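Local coordinates for protein D-mandelate dehydrogenase (Rhodotorula graminis, PDB 2W2K) that probably reduces 2-keto acids to D-2-hydroxy acids such as D-mandelate, or the reverse, with a nicotinamide cofactor, as a D-2-hydroxyacid dehydrogenase, at residues B[13-27]-B[313-325]. Residues are numbered along the deposited sequence; the frame is centred on the assembly and turned at random.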
ATOM      1  N   ALA B  13      -5.287  14.889  28.252  1.00 11.43           N
ATOM      2  CA  ALA B  13      -4.401  14.864  27.066  1.00  9.75           C
ATOM      3  C   ALA B  13      -3.306  13.782  27.148  1.00 12.91           C
ATOM      4  O   ALA B  13      -2.848  13.449  28.237  1.00 12.81           O
ATOM      5  CB  ALA B  13      -3.773  16.283  26.818  1.00 12.21           C
ATOM      6  N   ARG B  14      -2.915  13.223  25.999  1.00 10.05           N
ATOM      7  CA  ARG B  14      -1.844  12.203  25.931  1.00 13.95           C
ATOM      8  C   ARG B  14      -0.603  12.618  25.119  1.00 13.95           C
ATOM      9  O   ARG B  14       0.436  11.951  25.196  1.00 13.97           O
ATOM     10  CB  ARG B  14      -2.390  10.884  25.338  1.00 15.76           C
ATOM     11  CG  ARG B  14      -3.412  10.150  26.192  1.00 19.54           C
ATOM     12  CD  ARG B  14      -4.182   9.100  25.356  1.00 22.10           C
ATOM     13  NE  ARG B  14      -5.333   8.548  26.082  1.00 28.33           N
ATOM     14  CZ  ARG B  14      -6.483   8.184  25.519  1.00 33.50           C
ATOM     15  NH1 ARG B  14      -6.666   8.304  24.207  1.00 41.75           N
ATOM     16  NH2 ARG B  14      -7.463   7.709  26.271  1.00 39.79           N
ATOM     17  N   HIS B  15      -0.707  13.681  24.325  1.00  8.97           N
ATOM     18  CA  HIS B  15       0.332  14.002  23.332  1.00  9.58           C
ATOM     19  C   HIS B  15       0.958  15.382  23.542  1.00 13.48           C
ATOM     20  O   HIS B  15       2.192  15.515  23.528  1.00 16.23           O
ATOM     21  CB  HIS B  15      -0.199  13.819  21.888  1.00  9.85           C
ATOM     22  CG  HIS B  15      -0.703  12.427  21.617  1.00 12.23           C
ATOM     23  ND1 HIS B  15      -2.043  12.095  21.636  1.00 14.04           N
ATOM     24  CD2 HIS B  15      -0.037  11.273  21.375  1.00 13.73           C
ATOM     25  CE1 HIS B  15      -2.181  10.800  21.410  1.00  8.51           C
ATOM     26  NE2 HIS B  15      -0.979  10.281  21.233  1.00 14.57           N
ATOM     27  N   LEU B  16       0.120  16.398  23.753  1.00 10.89           N
ATOM     28  CA  LEU B  16       0.573  17.790  23.809  1.00 11.45           C
ATOM     29  C   LEU B  16       0.647  18.293  25.255  1.00 14.48           C
ATOM     30  O   LEU B  16      -0.193  19.085  25.691  1.00 10.59           O
ATOM     31  CB  LEU B  16      -0.349  18.693  22.980  1.00 12.10           C
ATOM     32  CG  LEU B  16      -0.426  18.403  21.465  1.00 12.16           C
ATOM     33  CD1 LEU B  16      -1.225  19.505  20.767  1.00 13.24           C
ATOM     34  CD2 LEU B  16       0.955  18.271  20.835  1.00 12.35           C
ATOM     35  N   ASP B  17       1.657  17.835  25.984  1.00 12.93           N
ATOM     36  CA  ASP B  17       1.743  18.101  27.435  1.00 15.68           C
ATOM     37  C   ASP B  17       1.843  19.607  27.778  1.00 12.37           C
ATOM     38  O   ASP B  17       1.131  20.075  28.675  1.00 11.52           O
ATOM     39  CB  ASP B  17       2.909  17.319  28.072  1.00 14.94           C
ATOM     40  CG  ASP B  17       2.764  15.792  27.918  1.00 27.88           C
ATOM     41  OD1 ASP B  17       1.678  15.232  28.196  1.00 25.62           O
ATOM     42  OD2 ASP B  17       3.753  15.144  27.518  1.00 35.76           O
ATOM     43  N   ASP B  18       2.707  20.352  27.070  1.00 13.41           N
ATOM     44  CA  ASP B  18       2.829  21.835  27.252  1.00 12.73           C
ATOM     45  C   ASP B  18       1.533  22.632  26.976  1.00 10.20           C
ATOM     46  O   ASP B  18       1.138  23.499  27.773  1.00  9.12           O
ATOM     47  CB  ASP B  18       3.958  22.422  26.383  1.00 13.00           C
ATOM     48  CG  ASP B  18       5.366  21.954  26.809  1.00 20.90           C
ATOM     49  OD1 ASP B  18       5.572  21.545  27.967  1.00 21.48           O
ATOM     50  OD2 ASP B  18       6.281  22.024  25.962  1.00 31.57           O
ATOM     51  N   LEU B  19       0.863  22.338  25.857  1.00  9.26           N
ATOM     52  CA  LEU B  19      -0.411  22.992  25.545  1.00  9.38           C
ATOM     53  C   LEU B  19      -1.507  22.636  26.565  1.00  7.89           C
ATOM     54  O   LEU B  19      -2.292  23.508  26.943  1.00  9.25           O
ATOM     55  CB  LEU B  19      -0.882  22.672  24.117  1.00  7.65           C
ATOM     56  CG  LEU B  19      -1.919  23.631  23.489  1.00 12.08           C
ATOM     57  CD1 LEU B  19      -1.356  25.060  23.339  1.00 15.50           C
ATOM     58  CD2 LEU B  19      -2.427  23.082  22.128  1.00 12.11           C
ATOM     59  N   TRP B  20      -1.538  21.382  27.031  1.00  7.76           N
ATOM     60  CA  TRP B  20      -2.491  20.963  28.092  1.00  9.17           C
ATOM     61  C   TRP B  20      -2.247  21.645  29.457  1.00  9.08           C
ATOM     62  O   TRP B  20      -3.216  21.977  30.168  1.00  9.33           O
ATOM     63  CB  TRP B  20      -2.553  19.415  28.216  1.00 11.77           C
ATOM     64  CG  TRP B  20      -3.605  18.792  29.201  1.00  9.21           C
ATOM     65  CD1 TRP B  20      -3.341  17.947  30.251  1.00 13.19           C
ATOM     66  CD2 TRP B  20      -5.047  18.927  29.160  1.00 10.48           C
ATOM     67  NE1 TRP B  20      -4.526  17.570  30.880  1.00 13.70           N
ATOM     68  CE2 TRP B  20      -5.579  18.156  30.229  1.00 14.50           C
ATOM     69  CE3 TRP B  20      -5.938  19.627  28.327  1.00 10.12           C
ATOM     70  CZ2 TRP B  20      -6.962  18.085  30.497  1.00  9.52           C
ATOM     71  CZ3 TRP B  20      -7.328  19.549  28.599  1.00 10.93           C
ATOM     72  CH2 TRP B  20      -7.814  18.781  29.662  1.00 11.25           C
ATOM     73  N   SER B  21      -0.978  21.816  29.853  1.00  9.12           N
ATOM     74  CA  SER B  21      -0.670  22.563  31.090  1.00  9.82           C
ATOM     75  C   SER B  21      -1.123  24.024  30.994  1.00  9.98           C
ATOM     76  O   SER B  21      -1.702  24.557  31.955  1.00  9.73           O
ATOM     77  CB  SER B  21       0.831  22.461  31.447  1.00  9.14           C
ATOM     78  OG  SER B  21       1.154  21.119  31.792  1.00 14.28           O
ATOM     79  N   ASP B  22      -0.877  24.658  29.839  1.00  8.72           N
ATOM     80  CA  ASP B  22      -1.385  26.019  29.518  1.00  9.37           C
ATOM     81  C   ASP B  22      -2.917  26.114  29.641  1.00  9.38           C
ATOM     82  O   ASP B  22      -3.469  27.078  30.229  1.00  9.65           O
ATOM     83  CB  ASP B  22      -0.903  26.451  28.106  1.00  8.76           C
ATOM     84  CG  ASP B  22      -1.340  27.854  27.725  1.00 12.14           C
ATOM     85  OD1 ASP B  22      -0.832  28.835  28.327  1.00 15.48           O
ATOM     86  OD2 ASP B  22      -2.175  27.995  26.791  1.00 13.97           O
ATOM     87  N   PHE B  23      -3.594  25.107  29.098  1.00  7.14           N
ATOM     88  CA  PHE B  23      -5.079  25.030  29.093  1.00  9.01           C
ATOM     89  C   PHE B  23      -5.600  24.980  30.532  1.00  8.23           C
ATOM     90  O   PHE B  23      -6.552  25.686  30.871  1.00  7.19           O
ATOM     91  CB  PHE B  23      -5.561  23.798  28.276  1.00  6.29           C
ATOM     92  CG  PHE B  23      -7.039  23.855  27.859  1.00  8.44           C
ATOM     93  CD1 PHE B  23      -7.422  24.566  26.724  1.00  6.35           C
ATOM     94  CD2 PHE B  23      -8.033  23.183  28.597  1.00  7.05           C
ATOM     95  CE1 PHE B  23      -8.761  24.619  26.316  1.00  5.37           C
ATOM     96  CE2 PHE B  23      -9.417  23.228  28.185  1.00  3.88           C
ATOM     97  CZ  PHE B  23      -9.766  23.962  27.051  1.00  8.23           C
ATOM     98  N   GLN B  24      -4.953  24.173  31.377  1.00  7.68           N
ATOM     99  CA  GLN B  24      -5.390  23.979  32.784  1.00 10.38           C
ATOM    100  C   GLN B  24      -5.080  25.208  33.663  1.00  8.93           C
ATOM    101  O   GLN B  24      -5.649  25.354  34.746  1.00  8.73           O
ATOM    102  CB  GLN B  24      -4.749  22.734  33.403  1.00  9.68           C
ATOM    103  CG  GLN B  24      -5.266  21.384  32.871  1.00 10.77           C
ATOM    104  CD  GLN B  24      -4.439  20.220  33.396  1.00 16.78           C
ATOM    105  OE1 GLN B  24      -4.804  19.583  34.393  1.00 16.63           O
ATOM    106  NE2 GLN B  24      -3.318  19.940  32.734  1.00 18.06           N
ATOM    107  N   GLN B  25      -4.202  26.092  33.183  1.00  8.34           N
ATOM    108  CA  GLN B  25      -3.931  27.371  33.880  1.00  6.96           C
ATOM    109  C   GLN B  25      -5.024  28.402  33.541  1.00  8.53           C
ATOM    110  O   GLN B  25      -5.569  29.071  34.428  1.00 10.62           O
ATOM    111  CB  GLN B  25      -2.514  27.890  33.506  1.00  9.33           C
ATOM    112  CG  GLN B  25      -2.000  29.119  34.332  1.00  9.23           C
ATOM    113  CD  GLN B  25      -2.738  30.431  34.050  1.00 13.01           C
ATOM    114  OE1 GLN B  25      -3.182  31.111  34.988  1.00 10.76           O
ATOM    115  NE2 GLN B  25      -2.854  30.806  32.760  1.00 13.86           N
ATOM    116  N   LYS B  26      -5.345  28.521  32.254  1.00  6.37           N
ATOM    117  CA  LYS B  26      -6.382  29.454  31.764  1.00  4.94           C
ATOM    118  C   LYS B  26      -7.832  29.092  32.177  1.00  8.52           C
ATOM    119  O   LYS B  26      -8.680  29.991  32.366  1.00  8.35           O
ATOM    120  CB  LYS B  26      -6.289  29.579  30.220  1.00  5.49           C
ATOM    121  CG  LYS B  26      -4.996  30.231  29.698  1.00 10.63           C
ATOM    122  CD  LYS B  26      -4.825  30.025  28.177  1.00 11.22           C
ATOM    123  CE  LYS B  26      -3.703  30.913  27.608  1.00 12.20           C
ATOM    124  NZ  LYS B  26      -3.355  30.527  26.181  1.00  7.55           N
ATOM    125  N   PHE B  27      -8.112  27.794  32.304  1.00  7.32           N
ATOM    126  CA  PHE B  27      -9.491  27.260  32.501  1.00  7.31           C
ATOM    127  C   PHE B  27      -9.568  26.299  33.705  1.00  6.89           C
ATOM    128  O   PHE B  27      -8.642  25.506  33.921  1.00  8.70           O
ATOM    129  CB  PHE B  27      -9.911  26.450  31.256  1.00  6.94           C
ATOM    130  CG  PHE B  27     -10.106  27.276  29.998  1.00  7.96           C
ATOM    131  CD1 PHE B  27     -11.173  28.178  29.893  1.00  6.55           C
ATOM    132  CD2 PHE B  27      -9.232  27.138  28.904  1.00 11.86           C
ATOM    133  CE1 PHE B  27     -11.361  28.957  28.721  1.00 11.07           C
ATOM    134  CE2 PHE B  27      -9.424  27.901  27.720  1.00  8.56           C
ATOM    135  CZ  PHE B  27     -10.496  28.810  27.641  1.00  8.33           C
ATOM    136  N   PHE B 313      -3.753  12.331  16.060  1.00  8.10           N
ATOM    137  CA  PHE B 313      -4.128  12.561  17.468  1.00  7.82           C
ATOM    138  C   PHE B 313      -3.506  13.868  18.000  1.00  8.43           C
ATOM    139  O   PHE B 313      -4.154  14.596  18.777  1.00  7.62           O
ATOM    140  CB  PHE B 313      -3.715  11.360  18.364  1.00  7.45           C
ATOM    141  CG  PHE B 313      -4.248  10.013  17.917  1.00  8.18           C
ATOM    142  CD1 PHE B 313      -5.464   9.891  17.239  1.00  8.70           C
ATOM    143  CD2 PHE B 313      -3.536   8.841  18.220  1.00 10.34           C
ATOM    144  CE1 PHE B 313      -5.943   8.621  16.841  1.00 15.87           C
ATOM    145  CE2 PHE B 313      -4.012   7.572  17.825  1.00 10.02           C
ATOM    146  CZ  PHE B 313      -5.215   7.469  17.144  1.00 12.79           C
ATOM    147  N   HIS B 314      -2.266  14.173  17.593  1.00  8.22           N
ATOM    148  CA  HIS B 314      -1.631  15.484  17.905  1.00  8.46           C
ATOM    149  C   HIS B 314      -2.532  16.638  17.416  1.00  8.69           C
ATOM    150  O   HIS B 314      -2.774  17.628  18.142  1.00  8.40           O
ATOM    151  CB  HIS B 314      -0.254  15.610  17.224  1.00  9.12           C
ATOM    152  CG  HIS B 314       0.889  15.004  17.993  1.00 16.56           C
ATOM    153  ND1 HIS B 314       0.873  13.713  18.484  1.00 21.11           N
ATOM    154  CD2 HIS B 314       2.092  15.520  18.345  1.00 20.43           C
ATOM    155  CE1 HIS B 314       2.012  13.466  19.114  1.00 14.57           C
ATOM    156  NE2 HIS B 314       2.771  14.544  19.038  1.00 25.42           N
ATOM    157  N   GLU B 315      -3.023  16.522  16.178  1.00  7.78           N
ATOM    158  CA  GLU B 315      -3.880  17.570  15.620  1.00  9.63           C
ATOM    159  C   GLU B 315      -5.291  17.643  16.270  1.00  7.34           C
ATOM    160  O   GLU B 315      -5.834  18.759  16.421  1.00  6.63           O
ATOM    161  CB  GLU B 315      -3.887  17.525  14.074  1.00 10.49           C
ATOM    162  CG  GLU B 315      -4.596  18.702  13.386  1.00 13.51           C
ATOM    163  CD  GLU B 315      -3.791  20.030  13.340  1.00 14.93           C
ATOM    164  OE1 GLU B 315      -2.688  20.154  13.948  1.00 14.97           O
ATOM    165  OE2 GLU B 315      -4.311  20.965  12.678  1.00 14.38           O
ATOM    166  N   PHE B 316      -5.875  16.497  16.667  1.00  4.66           N
ATOM    167  CA  PHE B 316      -7.135  16.490  17.474  1.00  5.26           C
ATOM    168  C   PHE B 316      -6.949  17.317  18.776  1.00  9.28           C
ATOM    169  O   PHE B 316      -7.787  18.167  19.113  1.00  8.25           O
ATOM    170  CB  PHE B 316      -7.623  15.056  17.876  1.00  5.44           C
ATOM    171  CG  PHE B 316      -8.196  14.221  16.746  1.00  6.03           C
ATOM    172  CD1 PHE B 316      -8.608  14.785  15.525  1.00  8.44           C
ATOM    173  CD2 PHE B 316      -8.344  12.843  16.923  1.00  8.56           C
ATOM    174  CE1 PHE B 316      -9.140  13.948  14.478  1.00  7.41           C
ATOM    175  CE2 PHE B 316      -8.873  12.018  15.909  1.00  9.44           C
ATOM    176  CZ  PHE B 316      -9.279  12.587  14.684  1.00 11.55           C
ATOM    177  N   GLU B 317      -5.873  17.041  19.526  1.00  8.05           N
ATOM    178  CA  GLU B 317      -5.567  17.793  20.765  1.00  6.71           C
ATOM    179  C   GLU B 317      -5.320  19.285  20.500  1.00  8.84           C
ATOM    180  O   GLU B 317      -5.864  20.133  21.225  1.00  5.76           O
ATOM    181  CB  GLU B 317      -4.379  17.139  21.520  1.00  5.37           C
ATOM    182  CG  GLU B 317      -4.756  15.739  22.065  1.00  5.22           C
ATOM    183  CD  GLU B 317      -3.765  15.137  23.078  1.00 11.27           C
ATOM    184  OE1 GLU B 317      -2.710  15.754  23.367  1.00 10.58           O
ATOM    185  OE2 GLU B 317      -4.071  14.016  23.574  1.00 10.17           O
ATOM    186  N   ARG B 318      -4.527  19.620  19.467  1.00  8.02           N
ATOM    187  CA  ARG B 318      -4.283  21.052  19.126  1.00  7.55           C
ATOM    188  C   ARG B 318      -5.572  21.802  18.727  1.00  7.91           C
ATOM    189  O   ARG B 318      -5.816  22.912  19.213  1.00  8.74           O
ATOM    190  CB  ARG B 318      -3.220  21.217  18.008  1.00  8.25           C
ATOM    191  CG  ARG B 318      -2.792  22.722  17.766  1.00  8.17           C
ATOM    192  CD  ARG B 318      -1.902  22.870  16.505  1.00 11.23           C
ATOM    193  NE  ARG B 318      -2.678  22.775  15.260  1.00 14.57           N
ATOM    194  CZ  ARG B 318      -3.347  23.786  14.694  1.00 18.64           C
ATOM    195  NH1 ARG B 318      -3.365  25.004  15.248  1.00 14.44           N
ATOM    196  NH2 ARG B 318      -4.008  23.586  13.562  1.00 17.35           N
ATOM    197  N   LEU B 319      -6.398  21.207  17.852  1.00  5.89           N
ATOM    198  CA  LEU B 319      -7.630  21.880  17.382  1.00  7.79           C
ATOM    199  C   LEU B 319      -8.662  22.084  18.512  1.00  7.19           C
ATOM    200  O   LEU B 319      -9.212  23.188  18.667  1.00  7.51           O
ATOM    201  CB  LEU B 319      -8.254  21.130  16.173  1.00  8.09           C
ATOM    202  CG  LEU B 319      -7.538  21.309  14.811  1.00  7.81           C
ATOM    203  CD1 LEU B 319      -8.155  20.327  13.793  1.00  9.31           C
ATOM    204  CD2 LEU B 319      -7.641  22.760  14.314  1.00 11.43           C
ATOM    205  N   THR B 320      -8.920  21.042  19.298  1.00  7.34           N
ATOM    206  CA  THR B 320      -9.907  21.160  20.410  1.00  6.73           C
ATOM    207  C   THR B 320      -9.523  22.261  21.415  1.00  7.46           C
ATOM    208  O   THR B 320     -10.364  23.111  21.760  1.00  7.72           O
ATOM    209  CB  THR B 320     -10.181  19.812  21.135  1.00  6.13           C
ATOM    210  OG1 THR B 320      -8.946  19.229  21.605  1.00  7.10           O
ATOM    211  CG2 THR B 320     -10.942  18.808  20.188  1.00  8.93           C
ATOM    212  N   MET B 321      -8.263  22.248  21.878  1.00  6.52           N
ATOM    213  CA  MET B 321      -7.786  23.241  22.867  1.00  5.14           C
ATOM    214  C   MET B 321      -7.772  24.666  22.292  1.00  8.48           C
ATOM    215  O   MET B 321      -8.262  25.605  22.938  1.00  5.67           O
ATOM    216  CB  MET B 321      -6.395  22.866  23.408  1.00  7.12           C
ATOM    217  CG  MET B 321      -6.352  21.594  24.290  1.00  8.60           C
ATOM    218  SD  MET B 321      -4.733  21.348  25.099  1.00 10.97           S
ATOM    219  CE  MET B 321      -4.133  19.860  24.307  1.00 16.96           C
ATOM    220  N   THR B 322      -7.223  24.822  21.074  1.00  6.67           N
ATOM    221  CA  THR B 322      -7.142  26.125  20.394  1.00  7.51           C
ATOM    222  C   THR B 322      -8.507  26.734  20.066  1.00  7.48           C
ATOM    223  O   THR B 322      -8.711  27.944  20.238  1.00  8.74           O
ATOM    224  CB  THR B 322      -6.222  26.050  19.100  1.00  9.09           C
ATOM    225  OG1 THR B 322      -4.907  25.584  19.467  1.00  8.45           O
ATOM    226  CG2 THR B 322      -6.107  27.410  18.412  1.00 13.20           C
ATOM    227  N   ASN B 323      -9.445  25.904  19.596  1.00  7.37           N
ATOM    228  CA  ASN B 323     -10.821  26.355  19.350  1.00  7.61           C
ATOM    229  C   ASN B 323     -11.460  27.027  20.584  1.00 10.12           C
ATOM    230  O   ASN B 323     -12.018  28.151  20.498  1.00  6.34           O
ATOM    231  CB  ASN B 323     -11.690  25.192  18.851  1.00  7.19           C
ATOM    232  CG  ASN B 323     -11.648  25.002  17.310  1.00  8.58           C
ATOM    233  OD1 ASN B 323     -11.586  23.859  16.805  1.00 12.75           O
ATOM    234  ND2 ASN B 323     -11.700  26.094  16.581  1.00  8.25           N
ATOM    235  N   ILE B 324     -11.374  26.358  21.729  1.00  5.83           N
ATOM    236  CA  ILE B 324     -11.995  26.875  22.977  1.00  7.43           C
ATOM    237  C   ILE B 324     -11.285  28.161  23.496  1.00  7.61           C
ATOM    238  O   ILE B 324     -11.945  29.133  23.936  1.00  7.40           O
ATOM    239  CB  ILE B 324     -12.103  25.744  24.049  1.00  5.78           C
ATOM    240  CG1 ILE B 324     -13.118  24.662  23.597  1.00  6.54           C
ATOM    241  CG2 ILE B 324     -12.509  26.302  25.423  1.00  9.69           C
ATOM    242  CD1 ILE B 324     -13.028  23.353  24.409  1.00  6.54           C
ATOM    243  N   ASP B 325      -9.956  28.185  23.399  1.00  9.07           N
ATOM    244  CA  ASP B 325      -9.148  29.371  23.789  1.00 10.40           C
ATOM    245  C   ASP B 325      -9.524  30.599  22.944  1.00  9.49           C
ATOM    246  O   ASP B 325      -9.851  31.667  23.495  1.00 10.01           O
ATOM    247  CB  ASP B 325      -7.643  29.046  23.652  1.00  8.72           C
ATOM    248  CG  ASP B 325      -6.719  30.085  24.324  1.00 16.46           C
ATOM    249  OD1 ASP B 325      -7.101  31.256  24.554  1.00 17.57           O
ATOM    250  OD2 ASP B 325      -5.571  29.716  24.624  1.00 16.74           O
TER
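Glu317 pushes its carboxylate into the turn ahead of helix 17-26, where three successive backbone N-H groups close round it. Arg14 N meets OE2 of Glu317 almost straight (2.8 Å, 176°), while OE1 of Glu317 accepts from His15 N and, nearly along its C-O axis, from Leu16 N at 2.9 Å. The extended side chain beyond CG (chi2 -167°) carries the carboxylate out to the loop. With an alanine in its place the three N-H groups would probably lose their shared acceptor, and the turn would be less firmly held. Beside it, His15 lays CB over one face of the His314 imidazole, 3.9 Å from its centroid, and its CE1 rests on CB of Phe313.

One helical turn on, Met321 SD meets the Trp20 ring edge at CE3 (3.9 Å) and lies obliquely to the Phe23 ring, Met-aromatic with both. At the far end Lys26 NZ bridges Asp325 OD2 (2.8 Å) and Asp22 OD2, probably easing the repulsion between the carboxylates. Helix 17-26 and segment 313-325 run nearly parallel, 21° apart. As in related D-2-hydroxyacid dehydrogenases, the last helix, 310-330, returns from the cofactor-binding domain to the five-stranded one, where Phe23 and Met321 both reach Ile56 of strand 54-57.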